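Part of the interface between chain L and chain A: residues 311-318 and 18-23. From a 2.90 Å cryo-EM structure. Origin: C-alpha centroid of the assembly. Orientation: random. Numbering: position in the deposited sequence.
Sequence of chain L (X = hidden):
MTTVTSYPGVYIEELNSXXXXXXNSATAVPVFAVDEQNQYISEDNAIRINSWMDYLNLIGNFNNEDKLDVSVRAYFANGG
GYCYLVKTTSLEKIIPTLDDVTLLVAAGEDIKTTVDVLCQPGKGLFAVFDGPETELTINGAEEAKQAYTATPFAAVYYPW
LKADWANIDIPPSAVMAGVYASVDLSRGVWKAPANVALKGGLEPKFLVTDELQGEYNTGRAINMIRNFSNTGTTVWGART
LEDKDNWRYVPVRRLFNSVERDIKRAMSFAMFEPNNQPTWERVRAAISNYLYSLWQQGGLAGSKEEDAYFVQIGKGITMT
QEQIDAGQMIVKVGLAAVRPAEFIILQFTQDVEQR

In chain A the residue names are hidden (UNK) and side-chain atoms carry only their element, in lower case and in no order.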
ATOM      1  N   VAL L 311     -27.004  11.042  38.593  1.00 34.72           N
ATOM      2  CA  VAL L 311     -27.967   9.953  38.737  1.00 34.72           C
ATOM      3  C   VAL L 311     -27.405   8.959  39.743  1.00 34.72           C
ATOM      4  O   VAL L 311     -26.223   8.607  39.677  1.00 34.72           O
ATOM      5  CB  VAL L 311     -28.263   9.251  37.392  1.00 34.72           C
ATOM      6  CG1 VAL L 311     -29.378   8.247  37.546  1.00 34.72           C
ATOM      7  CG2 VAL L 311     -28.629  10.248  36.312  1.00 34.72           C
ATOM      8  N   GLN L 312     -28.239   8.508  40.682  1.00 37.38           N
ATOM      9  CA  GLN L 312     -27.788   7.608  41.743  1.00 37.38           C
ATOM     10  C   GLN L 312     -28.811   6.504  41.976  1.00 37.38           C
ATOM     11  O   GLN L 312     -29.919   6.772  42.445  1.00 37.38           O
ATOM     12  CB  GLN L 312     -27.533   8.378  43.035  1.00 37.38           C
ATOM     13  CG  GLN L 312     -26.243   9.159  43.031  1.00 37.38           C
ATOM     14  CD  GLN L 312     -26.098  10.029  44.244  1.00 37.38           C
ATOM     15  OE1 GLN L 312     -26.967  10.049  45.105  1.00 37.38           O
ATOM     16  NE2 GLN L 312     -25.000  10.764  44.320  1.00 37.38           N
ATOM     17  N   ILE L 313     -28.435   5.266  41.653  1.00 37.10           N
ATOM     18  CA  ILE L 313     -29.180   4.067  42.020  1.00 37.10           C
ATOM     19  C   ILE L 313     -28.240   3.163  42.805  1.00 37.10           C
ATOM     20  O   ILE L 313     -27.033   3.136  42.555  1.00 37.10           O
ATOM     21  CB  ILE L 313     -29.739   3.309  40.794  1.00 37.10           C
ATOM     22  CG1 ILE L 313     -30.178   4.275  39.700  1.00 37.10           C
ATOM     23  CG2 ILE L 313     -30.913   2.438  41.187  1.00 37.10           C
ATOM     24  CD1 ILE L 313     -30.863   3.601  38.548  1.00 37.10           C
ATOM     25  N   GLY L 314     -28.795   2.419  43.758  1.00 40.00           N
ATOM     26  CA  GLY L 314     -27.989   1.458  44.483  1.00 40.00           C
ATOM     27  C   GLY L 314     -28.674   0.810  45.665  1.00 40.00           C
ATOM     28  O   GLY L 314     -29.669   1.326  46.177  1.00 40.00           O
ATOM     29  N   LYS L 315     -28.142  -0.330  46.106  1.00 43.78           N
ATOM     30  CA  LYS L 315     -28.685  -1.010  47.275  1.00 43.78           C
ATOM     31  C   LYS L 315     -28.185  -0.374  48.566  1.00 43.78           C
ATOM     32  O   LYS L 315     -28.891  -0.365  49.577  1.00 43.78           O
ATOM     33  CB  LYS L 315     -28.324  -2.494  47.226  1.00 43.78           C
ATOM     34  CG  LYS L 315     -28.939  -3.341  48.327  1.00 43.78           C
ATOM     35  CD  LYS L 315     -28.474  -4.775  48.232  1.00 43.78           C
ATOM     36  CE  LYS L 315     -28.671  -5.503  49.547  1.00 43.78           C
ATOM     37  NZ  LYS L 315     -28.234  -6.925  49.458  1.00 43.78           N
ATOM     38  N   GLY L 316     -26.969   0.163  48.563  1.00 44.35           N
ATOM     39  CA  GLY L 316     -26.526   0.913  49.719  1.00 44.35           C
ATOM     40  C   GLY L 316     -26.988   2.350  49.699  1.00 44.35           C
ATOM     41  O   GLY L 316     -27.125   2.972  50.756  1.00 44.35           O
ATOM     42  N   ILE L 317     -27.265   2.885  48.514  1.00 43.19           N
ATOM     43  CA  ILE L 317     -27.411   4.320  48.318  1.00 43.19           C
ATOM     44  C   ILE L 317     -28.855   4.773  48.494  1.00 43.19           C
ATOM     45  O   ILE L 317     -29.149   5.603  49.360  1.00 43.19           O
ATOM     46  CB  ILE L 317     -26.873   4.727  46.936  1.00 43.19           C
ATOM     47  CG1 ILE L 317     -25.378   4.436  46.840  1.00 43.19           C
ATOM     48  CG2 ILE L 317     -27.112   6.186  46.683  1.00 43.19           C
ATOM     49  CD1 ILE L 317     -25.036   3.266  45.962  1.00 43.19           C
ATOM     50  N   THR L 318     -29.767   4.242  47.681  1.00 40.88           N
ATOM     51  CA  THR L 318     -31.109   4.810  47.584  1.00 40.88           C
ATOM     52  C   THR L 318     -32.199   3.944  48.204  1.00 40.88           C
ATOM     53  O   THR L 318     -33.106   4.474  48.849  1.00 40.88           O
ATOM     54  CB  THR L 318     -31.450   5.096  46.120  1.00 40.88           C
ATOM     55  OG1 THR L 318     -31.026   3.998  45.307  1.00 40.88           O
ATOM     56  CG2 THR L 318     -30.759   6.355  45.657  1.00 40.88           C
TER
ATOM     57  N   UNK A  18     -29.939  13.987  50.398  1.00 50.27           N
ATOM     58  CA  UNK A  18     -28.568  13.752  49.985  1.00 50.27           C
ATOM     59  C   UNK A  18     -28.248  12.272  50.117  1.00 50.27           C
ATOM     60  O   UNK A  18     -28.626  11.636  51.104  1.00 50.27           O
ATOM     61  c   UNK A  18     -27.611  14.588  50.830  1.00 50.27           C
ATOM     62  c   UNK A  18     -25.603  15.897  50.163  1.00 50.27           C
ATOM     63  c   UNK A  18     -25.368  13.903  51.625  1.00 50.27           C
ATOM     64  c   UNK A  18     -26.130  14.516  50.476  1.00 50.27           C
ATOM     65  N   UNK A  19     -27.564  11.727  49.121  1.00 46.57           N
ATOM     66  CA  UNK A  19     -27.197  10.322  49.110  1.00 46.57           C
ATOM     67  C   UNK A  19     -25.700  10.197  48.881  1.00 46.57           C
ATOM     68  O   UNK A  19     -25.145  10.849  47.991  1.00 46.57           O
ATOM     69  c   UNK A  19     -27.976   9.566  48.040  1.00 46.57           C
ATOM     70  N   UNK A  20     -25.053   9.370  49.693  1.00 49.92           N
ATOM     71  CA  UNK A  20     -23.617   9.156  49.633  1.00 49.92           C
ATOM     72  C   UNK A  20     -23.343   7.716  49.229  1.00 49.92           C
ATOM     73  O   UNK A  20     -24.059   6.800  49.641  1.00 49.92           O
ATOM     74  c   UNK A  20     -22.147  11.813  50.734  1.00 49.92           C
ATOM     75  c   UNK A  20     -22.963   9.467  50.981  1.00 49.92           C
ATOM     76  c   UNK A  20     -23.131  10.913  51.447  1.00 49.92           C
ATOM     77  c   UNK A  20     -22.959  11.035  52.941  1.00 49.92           C
ATOM     78  N   UNK A  21     -22.309   7.525  48.420  1.00 52.30           N
ATOM     79  CA  UNK A  21     -21.965   6.203  47.920  1.00 52.30           C
ATOM     80  C   UNK A  21     -21.318   5.371  49.018  1.00 52.30           C
ATOM     81  O   UNK A  21     -20.620   5.899  49.887  1.00 52.30           O
ATOM     82  c   UNK A  21     -21.028   6.324  46.720  1.00 52.30           C
ATOM     83  o   UNK A  21     -20.709   5.052  46.188  1.00 52.30           O
ATOM     84  N   UNK A  22     -21.551   4.064  48.976  1.00 54.66           N
ATOM     85  CA  UNK A  22     -21.102   3.162  50.031  1.00 54.66           C
ATOM     86  C   UNK A  22     -19.693   2.678  49.736  1.00 54.66           C
ATOM     87  O   UNK A  22     -19.288   2.540  48.576  1.00 54.66           O
ATOM     88  c   UNK A  22     -22.071   1.977  50.192  1.00 54.66           C
ATOM     89  c   UNK A  22     -22.332   1.309  48.857  1.00 54.66           C
ATOM     90  c   UNK A  22     -23.364   2.448  50.788  1.00 54.66           C
ATOM     91  N   UNK A  23     -18.940   2.420  50.801  1.00 56.42           N
ATOM     92  CA  UNK A  23     -17.598   1.871  50.713  1.00 56.42           C
ATOM     93  C   UNK A  23     -17.454   0.760  51.738  1.00 56.42           C
ATOM     94  O   UNK A  23     -18.044   0.813  52.818  1.00 56.42           O
ATOM     95  o   UNK A  23     -16.805   4.116  50.224  1.00 56.42           O
ATOM     96  c   UNK A  23     -16.532   2.939  50.960  1.00 56.42           C
TER

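Position 18 of chain A carries four side-chain carbons, forked at the second: a CB, one branch carbon, and two methyls attached to it. Its CA-to-CB bond points away from chain L, and the side chain touches nothing in the facing stretch, which covers none of its surface. The fork lies one bond beyond CB, which is the pattern of leucine, and the residue is A:Leu18.

Position 19 has a single side-chain carbon, the CB, and nothing beyond it. Its CA-to-CB bond points toward chain L, and the CB meets two side chains there, lying 3.1 Å from OE1 of L:Gln312 and 3.7 Å from CG2 of L:Ile317. One carbon alone defines alanine, and the residue is A:Ala19. The approach of OE1 to the methyl is tight but is not a hydrogen bond, since a methyl carbon offers no polar hydrogen; the contact with L:Ile317 is an ordinary apolar one.

At position 20 there are again four carbons forked at the second. The CA-to-CB bond points away, and the side chain keeps clear of the facing stretch, its CB being 6.8 Å from CG2 of L:Ile317. The position takes part through its backbone instead, with its carbonyl O 3.9 Å from CG1 of L:Ile317. The fork makes this too a leucine, A:Leu20.

Position 21 shows one carbon followed by one oxygen, a short hydroxyl side chain without a branch. Its CA-to-CB bond also points away, and the closest contact is made by the main chain: its CA lies 4.0 Å from CG1 of L:Ile317. This is serine, A:Ser21.

At position 22 the CB bears two further carbons, three in all, with the fork at CB itself. The CA-to-CB bond points toward chain L, where one of the methyl carbons is 3.7 Å from CA of L:Gly316 and the other is 4.4 Å from CD1 of L:Ile317. The fork at CB is the mark of valine, and the residue is A:Val22. The absence of a side chain on L:Gly316 matters here, because an ideal CB at that residue would fall 2.5 Å from CG1 of A:Val22, a clash.

Position 23 repeats the pattern of one carbon and one oxygen. It is out of reach of the facing stretch and is serine, A:Ser23.

The contact is a small one, burying 279 Å² over both sides, and no hydrogen bond crosses it. L:Ile317 is its centre: with its CA-to-CB bond set sideways, its side chain lies along the extended segment from A:Ala19 to A:Val22 and touches backbone and side chains alike. The CA-to-CB bonds of A:Ala19 and A:Val22 point toward chain L, those of A:Leu20 and A:Ser21 away, which leaves the backbone of the latter two facing the isoleucine. Within chain L, the backbone N of L:Thr318 donates a hydrogen bond to O of L:Gly314 at 3.3 Å, closing the turn that carries L:Gly316 and L:Ile317. This part of the contact therefore rests on van der Waals packing.

Chain A 18-23: LALSVS
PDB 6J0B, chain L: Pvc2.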